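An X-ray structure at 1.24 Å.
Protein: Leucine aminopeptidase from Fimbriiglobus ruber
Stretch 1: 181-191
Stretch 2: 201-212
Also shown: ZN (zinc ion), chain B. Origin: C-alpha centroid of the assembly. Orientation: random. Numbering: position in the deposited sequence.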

# COMPACT_ATOMS: atom_id res chain seq x y z
N PHE A 181 4.04 -9.03 -0.33
CA PHE A 181 2.97 -8.08 -0.05
C PHE A 181 3.15 -7.67 1.40
O PHE A 181 3.12 -8.53 2.30
CB PHE A 181 1.61 -8.76 -0.20
CG PHE A 181 1.20 -9.12 -1.61
CD1 PHE A 181 2.00 -8.85 -2.73
CD2 PHE A 181 -0.04 -9.73 -1.82
CE1 PHE A 181 1.55 -9.18 -4.03
CE2 PHE A 181 -0.47 -10.05 -3.11
CZ PHE A 181 0.31 -9.78 -4.20
N VAL A 182 3.37 -6.39 1.65
CA VAL A 182 3.64 -5.92 3.00
C VAL A 182 2.55 -4.92 3.38
O VAL A 182 2.34 -3.92 2.68
CB VAL A 182 5.04 -5.29 3.13
CG1 VAL A 182 5.28 -4.82 4.56
CG2 VAL A 182 6.12 -6.29 2.67
N LEU A 183 1.86 -5.20 4.49
CA LEU A 183 0.83 -4.33 5.04
C LEU A 183 1.37 -3.68 6.30
O LEU A 183 1.68 -4.37 7.29
CB LEU A 183 -0.44 -5.14 5.32
CG LEU A 183 -1.10 -5.56 4.01
CD1 LEU A 183 -2.00 -6.75 4.24
CD2 LEU A 183 -1.84 -4.40 3.40
N PHE A 184 1.52 -2.36 6.26
CA PHE A 184 2.06 -1.59 7.38
C PHE A 184 0.95 -1.18 8.34
O PHE A 184 -0.02 -0.53 7.94
CB PHE A 184 2.74 -0.32 6.89
CG PHE A 184 3.89 -0.55 5.94
CD1 PHE A 184 4.98 -1.35 6.29
CD2 PHE A 184 3.88 0.05 4.69
CE1 PHE A 184 6.04 -1.53 5.40
CE2 PHE A 184 4.93 -0.12 3.81
CZ PHE A 184 6.00 -0.91 4.16
N ASP A 185 1.13 -1.51 9.61
CA ASP A 185 0.29 -0.94 10.65
C ASP A 185 0.76 0.48 10.97
O ASP A 185 1.86 0.91 10.60
CB ASP A 185 0.38 -1.82 11.90
CG ASP A 185 -0.87 -1.75 12.79
OD1 ASP A 185 -1.71 -0.82 12.66
OD2 ASP A 185 -0.99 -2.66 13.65
N GLY A 186 -0.09 1.22 11.68
CA GLY A 186 0.34 2.44 12.33
C GLY A 186 0.87 3.51 11.40
O GLY A 186 1.71 4.31 11.81
N GLU A 187 0.37 3.56 10.16
CA GLU A 187 0.76 4.69 9.32
C GLU A 187 0.19 5.99 9.85
O GLU A 187 0.87 7.02 9.82
CB GLU A 187 0.33 4.49 7.87
CG GLU A 187 0.90 5.58 6.95
CD GLU A 187 -0.13 6.46 6.37
OE1 GLU A 187 -1.29 6.03 6.21
OE2 GLU A 187 0.24 7.61 6.07
N GLU A 188 -1.06 5.98 10.30
CA GLU A 188 -1.71 7.21 10.71
C GLU A 188 -2.67 6.95 11.87
O GLU A 188 -3.88 7.24 11.81
CB GLU A 188 -2.33 7.95 9.52
CG GLU A 188 -3.34 7.19 8.71
CD GLU A 188 -3.86 8.05 7.56
OE1 GLU A 188 -3.59 9.29 7.57
OE2 GLU A 188 -4.50 7.51 6.63
N TYR A 189 -2.09 6.47 12.97
CA TYR A 189 -2.79 6.30 14.24
C TYR A 189 -2.85 7.66 14.93
O TYR A 189 -2.24 7.90 15.98
CB TYR A 189 -2.07 5.24 15.05
CG TYR A 189 -2.65 4.95 16.41
CD1 TYR A 189 -3.97 4.53 16.55
CD2 TYR A 189 -1.88 5.09 17.56
CE1 TYR A 189 -4.51 4.27 17.80
CE2 TYR A 189 -2.41 4.82 18.81
CZ TYR A 189 -3.73 4.40 18.93
OH TYR A 189 -4.29 4.10 20.15
N ILE A 190 -3.57 8.59 14.30
CA ILE A 190 -3.52 10.00 14.69
C ILE A 190 -4.70 10.29 15.61
O ILE A 190 -5.84 10.46 15.15
CB ILE A 190 -3.51 10.93 13.48
CG1 ILE A 190 -2.38 10.56 12.50
CG2 ILE A 190 -3.41 12.40 13.94
CD1 ILE A 190 -0.97 10.47 13.10
N LEU A 191 -4.43 10.35 16.91
CA LEU A 191 -5.45 10.71 17.88
C LEU A 191 -5.48 12.21 18.10
O LEU A 191 -6.56 12.78 18.33
CB LEU A 191 -5.20 9.96 19.20
CG LEU A 191 -5.29 8.43 19.06
CD1 LEU A 191 -4.74 7.71 20.29
CD2 LEU A 191 -6.72 7.98 18.76
N GLY A 201 1.33 17.50 16.37
CA GLY A 201 0.41 16.40 16.55
C GLY A 201 1.13 15.06 16.59
O GLY A 201 2.35 14.95 16.81
N ASP A 202 0.33 14.01 16.41
CA ASP A 202 0.80 12.63 16.48
C ASP A 202 1.71 12.22 15.32
O ASP A 202 1.74 12.83 14.24
CB ASP A 202 -0.37 11.70 16.70
CG ASP A 202 -0.84 11.67 18.14
OD1 ASP A 202 -0.06 12.07 19.03
OD2 ASP A 202 -2.00 11.26 18.37
N LYS A 203 2.44 11.13 15.56
CA LYS A 203 3.47 10.60 14.66
C LYS A 203 2.89 9.62 13.64
O LYS A 203 2.03 8.81 13.96
CB LYS A 203 4.51 9.88 15.52
CG LYS A 203 5.62 9.23 14.72
CD LYS A 203 6.75 8.71 15.61
CE LYS A 203 7.63 7.68 14.86
NZ LYS A 203 8.22 8.23 13.60
N TYR A 204 3.44 9.68 12.43
CA TYR A 204 3.10 8.80 11.31
C TYR A 204 4.17 7.72 11.13
O TYR A 204 5.30 7.84 11.59
CB TYR A 204 3.04 9.63 10.02
CG TYR A 204 1.86 10.54 9.91
CD1 TYR A 204 1.77 11.71 10.65
CD2 TYR A 204 0.84 10.26 9.00
CE1 TYR A 204 0.67 12.57 10.51
CE2 TYR A 204 -0.25 11.09 8.86
CZ TYR A 204 -0.33 12.25 9.60
OH TYR A 204 -1.43 13.05 9.42
N PHE A 205 3.78 6.66 10.42
CA PHE A 205 4.73 5.73 9.79
C PHE A 205 5.38 4.73 10.75
O PHE A 205 6.49 4.25 10.48
CB PHE A 205 5.81 6.43 8.94
CG PHE A 205 5.25 7.50 8.06
CD1 PHE A 205 4.15 7.24 7.24
CD2 PHE A 205 5.79 8.78 8.06
CE1 PHE A 205 3.60 8.24 6.46
CE2 PHE A 205 5.26 9.79 7.27
CZ PHE A 205 4.16 9.53 6.48
N PHE A 206 4.69 4.32 11.82
CA PHE A 206 5.31 3.35 12.73
C PHE A 206 5.64 2.04 12.03
O PHE A 206 6.71 1.47 12.25
CB PHE A 206 4.39 3.07 13.91
CG PHE A 206 4.32 4.18 14.92
CD1 PHE A 206 5.42 4.51 15.71
CD2 PHE A 206 3.12 4.87 15.13
CE1 PHE A 206 5.34 5.51 16.68
CE2 PHE A 206 3.04 5.85 16.10
CZ PHE A 206 4.14 6.17 16.87
N GLY A 207 4.71 1.53 11.21
CA GLY A 207 4.90 0.23 10.60
C GLY A 207 5.99 0.21 9.54
O GLY A 207 6.83 -0.71 9.52
N SER A 208 6.01 1.21 8.65
CA SER A 208 7.06 1.21 7.64
C SER A 208 8.43 1.46 8.27
O SER A 208 9.43 0.87 7.83
CB SER A 208 6.75 2.19 6.51
OG SER A 208 6.54 3.51 6.98
N GLU A 209 8.51 2.32 9.29
CA GLU A 209 9.79 2.52 9.98
C GLU A 209 10.25 1.24 10.65
O GLU A 209 11.43 0.88 10.56
CB GLU A 209 9.69 3.68 10.96
CG GLU A 209 9.59 4.99 10.20
CD GLU A 209 9.41 6.21 11.06
OE1 GLU A 209 9.49 6.11 12.29
OE2 GLU A 209 9.20 7.30 10.47
N HIS A 210 9.32 0.50 11.28
CA HIS A 210 9.68 -0.75 11.93
C HIS A 210 10.20 -1.75 10.91
O HIS A 210 11.24 -2.40 11.11
CB HIS A 210 8.48 -1.32 12.68
CG HIS A 210 8.79 -2.59 13.41
ND1 HIS A 210 9.37 -2.59 14.65
CD2 HIS A 210 8.60 -3.89 13.07
CE1 HIS A 210 9.54 -3.84 15.05
NE2 HIS A 210 9.09 -4.64 14.11
N PHE A 211 9.48 -1.89 9.80
CA PHE A 211 9.88 -2.83 8.76
C PHE A 211 11.25 -2.47 8.20
O PHE A 211 12.12 -3.33 8.04
CB PHE A 211 8.83 -2.80 7.66
CG PHE A 211 9.15 -3.73 6.50
CD1 PHE A 211 8.72 -5.04 6.51
CD2 PHE A 211 9.89 -3.27 5.43
CE1 PHE A 211 9.04 -5.89 5.44
CE2 PHE A 211 10.20 -4.11 4.35
CZ PHE A 211 9.78 -5.43 4.37
N ALA A 212 11.44 -1.18 7.88
CA ALA A 212 12.70 -0.77 7.27
C ALA A 212 13.85 -0.95 8.24
O ALA A 212 14.93 -1.41 7.84
CB ALA A 212 12.60 0.69 6.82
ZN ZN B . -4.96 8.79 5.23
O HOH W 1 3.41 2.70 8.79
O HOH W 2 0.69 6.50 13.28
O HOH W 3 -3.55 9.50 3.84

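Strand 181-184 runs into a loop, and the side chains of Val182 and Phe184 and the following loop pack against 201-212. The strand and helix axes approach to 8.0 Å at 130°.

A close fit is at Gly207. It has no side chain, so the helix has a hollow there, and the strand end moves in. The CA atoms of Phe184 and Gly207 are 4.7 Å apart. A CB on Gly207 would lie 2.2 Å from Asp185 O, a clash. Gly186 is the matching bare point on the other side. Its positive phi favours glycine, and a CB would come within 3.2 Å of Phe206 CB.

The Phe184 ring fills the space beside Gly207. Ser208 CB sits over its face, 3.7 Å from the ring centroid. The edge of Phe184 points toward the face of Phe211, with centroids 5.9 Å apart. Val182 CG1 also lies over a face of Phe211, 4.0 Å from Phe211 CD1. All four residues are buried; Val182, Phe184 and Phe211 supply the apolar surface.

Backbone hydrogen bonds join the loop of stretch 1 to the start of the helix. Phe206 N donates to Gly186 O at 3.0 Å, and Phe205 N donates to Glu187 O at 3.0 Å. Water 1 fills a gap between Asp185 O and Ser208 N. Water 2 links Gly186 O, Tyr189 N and Lys203 O.

Farther along, Ile190 is the bump. Its CD1 rests over the face of the Tyr204 ring, 3.7 Å from Tyr204 CE1, and reaches 3.5 Å from Lys203 O. Asp202 points toward stretch 1, and its OD2 accepts a hydrogen bond from Leu191 N at 3.0 Å.

Glu188 CB packs 3.8 Å from Tyr204 CE2, while Glu188 OE2 binds the zinc ion at 1.9 Å. The contact between the two stretches buries 709 Å², both sides summed.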